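Local coordinates for polymerase X (Deinococcus radiodurans, PDB 2W9M), which probably catalyses template-directed DNA synthesis from deoxyribonucleoside triphosphates as a family X DNA polymerase, and carries a zinc-binding PHP domain, at residues 124-129 and 166-171; 342-347 and 383-388; 402-407 and 443-448. All coordinates share one frame; numbering follows the deposited sequence.

In the fold
Along the chain the three contacts close one after another. Contact 1 belongs to the family X polymerase portion, where helix 121-130 faces helix 163-176; contacts 2 and 3 belong to the PHP portion, built round a parallel sheet of seven strands in sequential order. Helix 376-391 of contact 2 leads straight into strand 396-403, whose end enters contact 3, yet the two contacts do not touch: their centres are about 27 Å apart. Contact 1 lies about 30 Å from contact 2 and about 38 Å from contact 3, centre to centre. Contacts 2 and 3 thus pack helices against the sheet that carries zinc ligands, while contact 1 lies away from the metal sites.

Contact 1. Residues 124-129 and 166-171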
loop_
_atom_site.group_PDB
_atom_site.type_symbol
_atom_site.label_atom_id
_atom_site.label_comp_id
_atom_site.label_asym_id
_atom_site.label_seq_id
_atom_site.Cartn_x
_atom_site.Cartn_y
_atom_site.Cartn_z
ATOM N N LEU A 124 13.168 -0.001 5.689
ATOM C CA LEU A 124 14.373 -0.658 6.181
ATOM C C LEU A 124 15.587 0.016 5.561
ATOM O O LEU A 124 16.590 0.257 6.235
ATOM C CB LEU A 124 14.372 -2.140 5.804
ATOM C CG LEU A 124 14.985 -3.168 6.761
ATOM C CD1 LEU A 124 15.260 -4.472 6.021
ATOM C CD2 LEU A 124 16.251 -2.662 7.424
ATOM N N ARG A 125 15.494 0.319 4.270
ATOM C CA ARG A 125 16.600 0.945 3.554
ATOM C C ARG A 125 16.911 2.328 4.113
ATOM O O ARG A 125 18.071 2.728 4.196
ATOM C CB ARG A 125 16.298 1.047 2.065
ATOM C CG ARG A 125 17.332 1.851 1.314
ATOM C CD ARG A 125 16.775 2.412 0.029
ATOM N NE ARG A 125 17.198 3.795 -0.134
ATOM C CZ ARG A 125 16.426 4.840 0.140
ATOM N NH1 ARG A 125 15.189 4.652 0.570
ATOM N NH2 ARG A 125 16.885 6.070 -0.025
ATOM N N GLU A 126 15.871 3.053 4.498
ATOM C CA GLU A 126 16.054 4.362 5.110
ATOM C C GLU A 126 16.666 4.232 6.502
ATOM O O GLU A 126 17.521 5.031 6.892
ATOM C CB GLU A 126 14.723 5.108 5.187
ATOM C CG GLU A 126 14.154 5.471 3.828
ATOM C CD GLU A 126 12.685 5.844 3.889
ATOM O OE1 GLU A 126 12.015 5.479 4.880
ATOM O OE2 GLU A 126 12.199 6.502 2.944
ATOM N N ALA A 127 16.228 3.223 7.249
ATOM C CA ALA A 127 16.747 2.995 8.593
ATOM C C ALA A 127 18.239 2.707 8.546
ATOM O O ALA A 127 18.989 3.147 9.414
ATOM C CB ALA A 127 16.009 1.858 9.268
ATOM N N ALA A 128 18.663 1.971 7.525
ATOM C CA ALA A 128 20.078 1.682 7.332
ATOM C C ALA A 128 20.823 2.976 7.013
ATOM O O ALA A 128 21.891 3.248 7.561
ATOM C CB ALA A 128 20.268 0.660 6.211
ATOM N N GLU A 129 20.236 3.767 6.124
ATOM C CA GLU A 129 20.801 5.035 5.681
ATOM C C GLU A 129 21.091 5.974 6.854
ATOM O O GLU A 129 22.138 6.614 6.907
ATOM C CB GLU A 129 19.805 5.715 4.747
ATOM C CG GLU A 129 20.409 6.587 3.673
ATOM C CD GLU A 129 20.545 5.852 2.361
ATOM O OE1 GLU A 129 20.984 4.684 2.382
ATOM O OE2 GLU A 129 20.207 6.440 1.312
ATOM N N GLY A 166 10.500 4.326 -5.408
ATOM C CA GLY A 166 10.791 5.296 -6.449
ATOM C C GLY A 166 10.637 6.732 -5.976
ATOM O O GLY A 166 11.458 7.594 -6.281
ATOM N N LEU A 167 9.577 6.991 -5.223
ATOM C CA LEU A 167 9.297 8.340 -4.739
ATOM C C LEU A 167 10.286 8.756 -3.654
ATOM O O LEU A 167 10.766 9.888 -3.644
ATOM C CB LEU A 167 7.859 8.428 -4.218
ATOM C CG LEU A 167 7.218 9.806 -4.046
ATOM C CD1 LEU A 167 7.567 10.708 -5.212
ATOM C CD2 LEU A 167 5.706 9.670 -3.913
ATOM N N ALA A 168 10.589 7.834 -2.742
ATOM C CA ALA A 168 11.569 8.088 -1.688
ATOM C C ALA A 168 12.941 8.419 -2.269
ATOM O O ALA A 168 13.583 9.377 -1.848
ATOM C CB ALA A 168 11.666 6.889 -0.754
ATOM N N VAL A 169 13.387 7.622 -3.235
ATOM C CA VAL A 169 14.688 7.845 -3.857
ATOM C C VAL A 169 14.732 9.167 -4.625
ATOM O O VAL A 169 15.704 9.914 -4.524
ATOM C CB VAL A 169 15.097 6.674 -4.773
ATOM C CG1 VAL A 169 16.336 7.038 -5.578
ATOM C CG2 VAL A 169 15.338 5.416 -3.940
ATOM N N ALA A 170 13.679 9.466 -5.377
ATOM C CA ALA A 170 13.617 10.736 -6.097
ATOM C C ALA A 170 13.632 11.919 -5.130
ATOM O O ALA A 170 14.308 12.921 -5.371
ATOM C CB ALA A 170 12.396 10.794 -6.998
ATOM N N GLU A 171 12.891 11.802 -4.033
ATOM C CA GLU A 171 12.885 12.848 -3.007
ATOM C C GLU A 171 14.263 13.039 -2.369
ATOM O O GLU A 171 14.686 14.167 -2.117
ATOM C CB GLU A 171 11.819 12.562 -1.942
ATOM C CG GLU A 171 12.286 12.766 -0.497
ATOM C CD GLU A 171 12.375 11.460 0.301
ATOM O OE1 GLU A 171 11.316 10.837 0.553
ATOM O OE2 GLU A 171 13.499 11.065 0.692
#
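With its CG turned away from the backbone N (chi1 172°), Arg-125 sends its guanidinium from helix 121-130 to the flank of Ala-168 and Val-169, while Glu-126, whose CG lies beside its own N (chi1 -66°), reaches with an extended chain for the methyl of Ala-168. The two helix segments run roughly parallel, 29° apart, but their axes stay 12.0 Å from each other at closest. Across this gap the long arginine and glutamate make most of the reach, toward a short alanine and a valine.

Val-169 CG2 sits over one face of the Arg-125 guanidinium, 4.2 Å above its plane and near its centre; the closest atom there is NH2, at 4.3 Å from Val-169 CG2. A methyl of the beta-branched valine suits this place because the pi face of a guanidinium is poorly hydrated and accepts carbon readily, leaving the N-H groups to acids. The CB of Ala-168 approaches the same group obliquely, 4.4 Å from Arg-125 NH1, and also meets Glu-126 OE2 at 3.8 Å. The small alanine lets both long chains come up to the helix surface.

Carboxylates pair with each guanidinium nitrogen. Glu-122 pairs with NH1, Glu-172 with NH2 and Glu-229 with NE, and within its own helix Glu-129 OE2 lies 3.6 Å from Arg-125 NH2 in a long salt bridge. Val-169 in turn packs on Val-231 and Val-233 of strand 231-238, which links the contact to the mixed sheet.

Between the two segments there is only loose van der Waals contact, but the Arg-125 to Glu-172 salt bridge ties the same two helices together, and one buried cation gathers several acids. Its positive charge probably offsets the mutual repulsion of these glutamates, and its salt bridges probably fix the guanidinium with one face toward Val-169 CG2.

Contact 2. Residues 342-347 and 383-388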
loop_
_atom_site.group_PDB
_atom_site.type_symbol
_atom_site.label_atom_id
_atom_site.label_comp_id
_atom_site.label_asym_id
_atom_site.label_seq_id
_atom_site.Cartn_x
_atom_site.Cartn_y
_atom_site.Cartn_z
ATOM N N ALA A 342 2.732 -1.437 17.203
ATOM C CA ALA A 342 2.585 -0.402 18.214
ATOM C C ALA A 342 1.270 -0.564 18.973
ATOM O O ALA A 342 0.339 -1.205 18.490
ATOM C CB ALA A 342 2.668 0.977 17.572
ATOM N N SER A 343 1.205 0.017 20.167
ATOM C CA SER A 343 -0.020 -0.006 20.953
ATOM C C SER A 343 -1.025 0.942 20.325
ATOM O O SER A 343 -0.667 1.765 19.485
ATOM C CB SER A 343 0.261 0.431 22.387
ATOM O OG SER A 343 0.516 1.826 22.442
ATOM N N ILE A 344 -2.281 0.830 20.740
ATOM C CA ILE A 344 -3.330 1.723 20.262
ATOM C C ILE A 344 -3.036 3.177 20.632
ATOM O O ILE A 344 -3.346 4.092 19.867
ATOM C CB ILE A 344 -4.718 1.312 20.807
ATOM C CG1 ILE A 344 -5.113 -0.065 20.273
ATOM C CG2 ILE A 344 -5.775 2.343 20.435
ATOM C CD1 ILE A 344 -6.493 -0.510 20.709
ATOM N N ARG A 345 -2.431 3.390 21.799
ATOM C CA ARG A 345 -2.098 4.743 22.237
ATOM C C ARG A 345 -1.037 5.378 21.340
ATOM O O ARG A 345 -1.183 6.526 20.931
ATOM C CB ARG A 345 -1.650 4.776 23.707
ATOM C CG ARG A 345 -1.421 6.196 24.236
ATOM C CD ARG A 345 -0.773 6.233 25.619
ATOM N NE ARG A 345 -1.743 6.148 26.709
ATOM C CZ ARG A 345 -2.015 5.035 27.388
ATOM N NH1 ARG A 345 -1.391 3.902 27.091
ATOM N NH2 ARG A 345 -2.912 5.054 28.367
ATOM N N GLU A 346 0.026 4.634 21.038
ATOM C CA GLU A 346 1.086 5.138 20.167
ATOM C C GLU A 346 0.516 5.512 18.797
ATOM O O GLU A 346 0.851 6.557 18.240
ATOM C CB GLU A 346 2.209 4.107 20.008
ATOM C CG GLU A 346 2.754 3.553 21.318
ATOM C CD GLU A 346 3.882 2.548 21.112
ATOM O OE1 GLU A 346 3.704 1.364 21.475
ATOM O OE2 GLU A 346 4.944 2.942 20.581
ATOM N N MET A 347 -0.349 4.653 18.263
ATOM C CA MET A 347 -0.990 4.906 16.973
ATOM C C MET A 347 -1.879 6.148 17.021
ATOM O O MET A 347 -1.807 6.996 16.134
ATOM C CB MET A 347 -1.790 3.686 16.506
ATOM C CG MET A 347 -0.937 2.446 16.249
ATOM S SD MET A 347 0.085 2.598 14.765
ATOM C CE MET A 347 -1.161 2.495 13.489
ATOM N N LEU A 383 -11.757 -3.533 23.591
ATOM C CA LEU A 383 -12.775 -2.498 23.733
ATOM C C LEU A 383 -12.694 -1.811 25.097
ATOM O O LEU A 383 -12.886 -0.598 25.197
ATOM C CB LEU A 383 -14.176 -3.067 23.473
ATOM C CG LEU A 383 -14.480 -3.421 22.006
ATOM C CD1 LEU A 383 -15.733 -4.272 21.882
ATOM C CD2 LEU A 383 -14.604 -2.167 21.147
ATOM N N LYS A 384 -12.394 -2.581 26.142
ATOM C CA LYS A 384 -12.181 -2.000 27.466
ATOM C C LYS A 384 -11.007 -1.023 27.441
ATOM O O LYS A 384 -11.100 0.085 27.970
ATOM C CB LYS A 384 -11.937 -3.090 28.514
ATOM C CG LYS A 384 -13.208 -3.698 29.092
ATOM C CD LYS A 384 -14.321 -3.754 28.048
ATOM C CE LYS A 384 -15.365 -4.805 28.395
ATOM N NZ LYS A 384 -14.799 -6.186 28.345
ATOM N N GLU A 385 -9.904 -1.438 26.825
ATOM C CA GLU A 385 -8.736 -0.571 26.699
ATOM C C GLU A 385 -9.046 0.703 25.921
ATOM O O GLU A 385 -8.600 1.786 26.294
ATOM C CB GLU A 385 -7.574 -1.308 26.035
ATOM C CG GLU A 385 -6.480 -0.385 25.506
ATOM C CD GLU A 385 -5.245 -1.145 25.054
ATOM O OE1 GLU A 385 -4.821 -0.962 23.891
ATOM O OE2 GLU A 385 -4.701 -1.932 25.859
ATOM N N ILE A 386 -9.811 0.574 24.840
ATOM C CA ILE A 386 -10.179 1.735 24.037
ATOM C C ILE A 386 -11.022 2.728 24.840
ATOM O O ILE A 386 -10.833 3.942 24.727
ATOM C CB ILE A 386 -10.915 1.338 22.742
ATOM C CG1 ILE A 386 -9.950 0.630 21.785
ATOM C CG2 ILE A 386 -11.516 2.571 22.082
ATOM C CD1 ILE A 386 -10.617 0.048 20.550
ATOM N N ARG A 387 -11.941 2.213 25.650
ATOM C CA ARG A 387 -12.750 3.069 26.516
ATOM C C ARG A 387 -11.876 3.890 27.468
ATOM O O ARG A 387 -12.136 5.073 27.691
ATOM C CB ARG A 387 -13.768 2.243 27.301
ATOM C CG ARG A 387 -14.949 1.767 26.469
ATOM C CD ARG A 387 -15.985 1.080 27.345
ATOM N NE ARG A 387 -17.130 0.590 26.580
ATOM C CZ ARG A 387 -18.249 0.124 27.126
ATOM N NH1 ARG A 387 -18.380 0.086 28.448
ATOM N NH2 ARG A 387 -19.241 -0.303 26.353
ATOM N N GLU A 388 -10.839 3.259 28.013
ATOM C CA GLU A 388 -9.901 3.938 28.906
ATOM C C GLU A 388 -9.150 5.072 28.207
ATOM O O GLU A 388 -9.097 6.190 28.718
ATOM C CB GLU A 388 -8.915 2.936 29.509
ATOM C CG GLU A 388 -9.568 1.907 30.426
ATOM C CD GLU A 388 -8.745 0.631 30.567
ATOM O OE1 GLU A 388 -7.550 0.642 30.202
ATOM O OE2 GLU A 388 -9.297 -0.386 31.041
#
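Ile-344 and Ile-386 have the closest CA atoms of the two segments, 7.8 Å apart, where the first turn of helix 344-353 comes up against the middle of helix 376-391. The isoleucine side chains cross at about a right angle, Ile-344 CD1 meeting Ile-386 CG1 at 3.8 Å. Ile-344 reaches this far because its CG1 stands beside the backbone N (chi1 -64°) and its CD1 continues outward in an extended line (chi2 -177°). Beta-branched, bulky and apolar, isoleucine suits a buried spot that must be filled on several sides.

The Glu-385 side chain crosses that of Ile-344 at a slant, its OE1 3.6 Å from Ile-344 CD1 and 3.7 Å from Ile-344 CG1. The oxygen is not left to the hydrocarbon, for Trp-337 NE1 donates a hydrogen bond to it. The extended glutamate can thus set OE1 against the isoleucine and still offer that oxygen to Trp-337.

The start of the first helix is fixed by a capping box. Glu-346 N donates to Ser-343 OG at 3.2 Å, nearly straight at 171°, and Ser-343 N returns a bond to Glu-346 OE1 of 3.1 Å, which meets the carboxylate from above its plane. Serine and glutamate suit these two places because each side chain satisfies an amide of the first turn, and this defines where Ile-344 begins the helix.

Ile-344 also touches Gln-382 and Leu-389 of helix 376-391, and both isoleucines pack on Thr-361 of strand 358-364 and Ile-396 of strand 396-403, so the two helices meet over neighbouring strands of the parallel PHP sheet.

Contact 3. Residues 402-407 and 443-448; sequences VDILDD and IRAVSH
Ile-404 grips the methyl of Ala-445 with three carbons: CD1 at 3.5 Å from Ala-445 CB, CG1 at 3.7 Å and CG2 at 3.8 Å. The CG1 branch lies beside the backbone N (chi1 -58°) and CG2 beside the carbonyl carbon, so the fork straddles the single methyl. Alanine suits the place because its short side chain lets the backbones approach to 6.7 Å between the CA atoms of Ile-404 and Ala-445.

Nearer the surface, Arg-444, with CG anti to the backbone N and the chain bent at chi2 and chi3, extends to the backbone of Asp-407. Its NE lies 3.8 Å from Asp-407 O, which approaches the guanidinium obliquely. Asp-407 OD1 is 4.5 Å from Arg-444 NH2, well out of the guanidinium plane, and is instead hydrogen-bonded by Ser-409 OG.

Further out, Arg-441 of the same helix 435-446 binds Ile-404 O through NH2 and Leu-405 O through NE, tying the backbone at Ile-404 and Leu-405 to the helix. Ile-404 also packs on Val-425 of strand 422-426, and Ser-447 OG makes a 2.7 Å hydrogen bond to Ile-443 O.

The zinc ligands Glu-401 and His-428 have side chains about 8 Å from that of Ile-404, so the Ile-404 to Ala-445 contact lies near the metal site without being part of it. Its firm parts are hydrocarbon contact and the bonds of Arg-441; the Asp-407 and Arg-444 charges probably add only a diffuse attraction.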
loop_
_atom_site.group_PDB
_atom_site.type_symbol
_atom_site.label_atom_id
_atom_site.label_comp_id
_atom_site.label_asym_id
_atom_site.label_seq_id
_atom_site.Cartn_x
_atom_site.Cartn_y
_atom_site.Cartn_z
ATOM N N VAL A 402 -13.071 -7.671 9.932
ATOM C CA VAL A 402 -13.707 -8.976 10.000
ATOM C C VAL A 402 -13.438 -9.779 8.733
ATOM O O VAL A 402 -13.716 -9.316 7.625
ATOM C CB VAL A 402 -15.220 -8.824 10.211
ATOM C CG1 VAL A 402 -15.895 -10.183 10.309
ATOM C CG2 VAL A 402 -15.486 -7.992 11.450
ATOM N N ASP A 403 -12.889 -10.978 8.905
ATOM C CA ASP A 403 -12.577 -11.851 7.780
ATOM C C ASP A 403 -13.874 -12.372 7.171
ATOM O O ASP A 403 -14.825 -12.672 7.888
ATOM C CB ASP A 403 -11.695 -13.017 8.244
ATOM C CG ASP A 403 -10.759 -13.524 7.150
ATOM O OD1 ASP A 403 -11.217 -13.717 5.999
ATOM O OD2 ASP A 403 -9.560 -13.741 7.444
ATOM N N ILE A 404 -13.911 -12.455 5.845
ATOM C CA ILE A 404 -15.050 -13.022 5.137
ATOM C C ILE A 404 -14.809 -14.511 4.911
ATOM O O ILE A 404 -13.921 -14.892 4.146
ATOM C CB ILE A 404 -15.257 -12.331 3.776
ATOM C CG1 ILE A 404 -15.461 -10.828 3.968
ATOM C CG2 ILE A 404 -16.432 -12.945 3.041
ATOM C CD1 ILE A 404 -15.422 -10.031 2.676
ATOM N N LEU A 405 -15.583 -15.352 5.592
ATOM C CA LEU A 405 -15.443 -16.798 5.447
ATOM C C LEU A 405 -15.728 -17.186 4.000
ATOM O O LEU A 405 -16.362 -16.424 3.267
ATOM C CB LEU A 405 -16.367 -17.539 6.415
ATOM C CG LEU A 405 -16.263 -17.075 7.873
ATOM C CD1 LEU A 405 -17.214 -17.843 8.779
ATOM C CD2 LEU A 405 -14.836 -17.182 8.377
ATOM N N ASP A 406 -15.255 -18.360 3.588
ATOM C CA ASP A 406 -15.281 -18.734 2.173
ATOM C C ASP A 406 -16.683 -18.832 1.574
ATOM O O ASP A 406 -16.831 -18.901 0.355
ATOM C CB ASP A 406 -14.494 -20.027 1.919
ATOM C CG ASP A 406 -15.064 -21.216 2.661
ATOM O OD1 ASP A 406 -15.666 -21.011 3.735
ATOM O OD2 ASP A 406 -14.904 -22.357 2.173
ATOM N N ASP A 407 -17.707 -18.826 2.422
ATOM C CA ASP A 407 -19.082 -18.902 1.933
ATOM C C ASP A 407 -19.780 -17.539 1.878
ATOM O O ASP A 407 -20.918 -17.436 1.417
ATOM C CB ASP A 407 -19.908 -19.912 2.749
ATOM C CG ASP A 407 -20.036 -19.531 4.220
ATOM O OD1 ASP A 407 -19.817 -18.352 4.560
ATOM O OD2 ASP A 407 -20.370 -20.418 5.035
ATOM N N ILE A 443 -20.279 -10.348 -2.603
ATOM C CA ILE A 443 -21.600 -9.730 -2.671
ATOM C C ILE A 443 -22.354 -9.977 -1.369
ATOM O O ILE A 443 -23.007 -9.079 -0.835
ATOM C CB ILE A 443 -22.432 -10.285 -3.832
ATOM C CG1 ILE A 443 -21.886 -9.788 -5.166
ATOM C CG2 ILE A 443 -23.879 -9.861 -3.694
ATOM C CD1 ILE A 443 -22.616 -10.344 -6.355
ATOM N N ARG A 444 -22.249 -11.205 -0.869
ATOM C CA ARG A 444 -22.870 -11.594 0.389
ATOM C C ARG A 444 -22.330 -10.772 1.560
ATOM O O ARG A 444 -23.093 -10.310 2.408
ATOM C CB ARG A 444 -22.637 -13.085 0.640
ATOM C CG ARG A 444 -22.897 -13.551 2.067
ATOM C CD ARG A 444 -24.189 -14.337 2.169
ATOM N NE ARG A 444 -23.976 -15.614 2.845
ATOM C CZ ARG A 444 -24.322 -15.868 4.103
ATOM N NH1 ARG A 444 -24.918 -14.932 4.831
ATOM N NH2 ARG A 444 -24.078 -17.063 4.627
ATOM N N ALA A 445 -21.015 -10.581 1.596
ATOM C CA ALA A 445 -20.378 -9.862 2.697
ATOM C C ALA A 445 -20.675 -8.363 2.695
ATOM O O ALA A 445 -20.901 -7.780 3.752
ATOM C CB ALA A 445 -18.878 -10.103 2.688
ATOM N N VAL A 446 -20.667 -7.737 1.520
ATOM C CA VAL A 446 -20.929 -6.301 1.434
ATOM C C VAL A 446 -22.419 -5.990 1.534
ATOM O O VAL A 446 -22.814 -4.828 1.577
ATOM C CB VAL A 446 -20.357 -5.674 0.137
ATOM C CG1 VAL A 446 -18.837 -5.795 0.102
ATOM C CG2 VAL A 446 -20.979 -6.320 -1.089
ATOM N N SER A 447 -23.241 -7.034 1.577
ATOM C CA SER A 447 -24.687 -6.870 1.710
ATOM C C SER A 447 -25.143 -6.970 3.165
ATOM O O SER A 447 -26.328 -6.817 3.465
ATOM C CB SER A 447 -25.426 -7.914 0.865
ATOM O OG SER A 447 -25.308 -7.646 -0.524
ATOM N N HIS A 448 -24.200 -7.239 4.063
ATOM C CA HIS A 448 -24.507 -7.390 5.484
ATOM C C HIS A 448 -25.035 -6.064 6.027
ATOM O O HIS A 448 -24.604 -5.000 5.597
ATOM C CB HIS A 448 -23.252 -7.833 6.240
ATOM C CG HIS A 448 -23.508 -8.295 7.642
ATOM N ND1 HIS A 448 -23.765 -7.424 8.681
ATOM C CD2 HIS A 448 -23.509 -9.536 8.185
ATOM C CE1 HIS A 448 -23.932 -8.112 9.797
ATOM N NE2 HIS A 448 -23.781 -9.395 9.523
#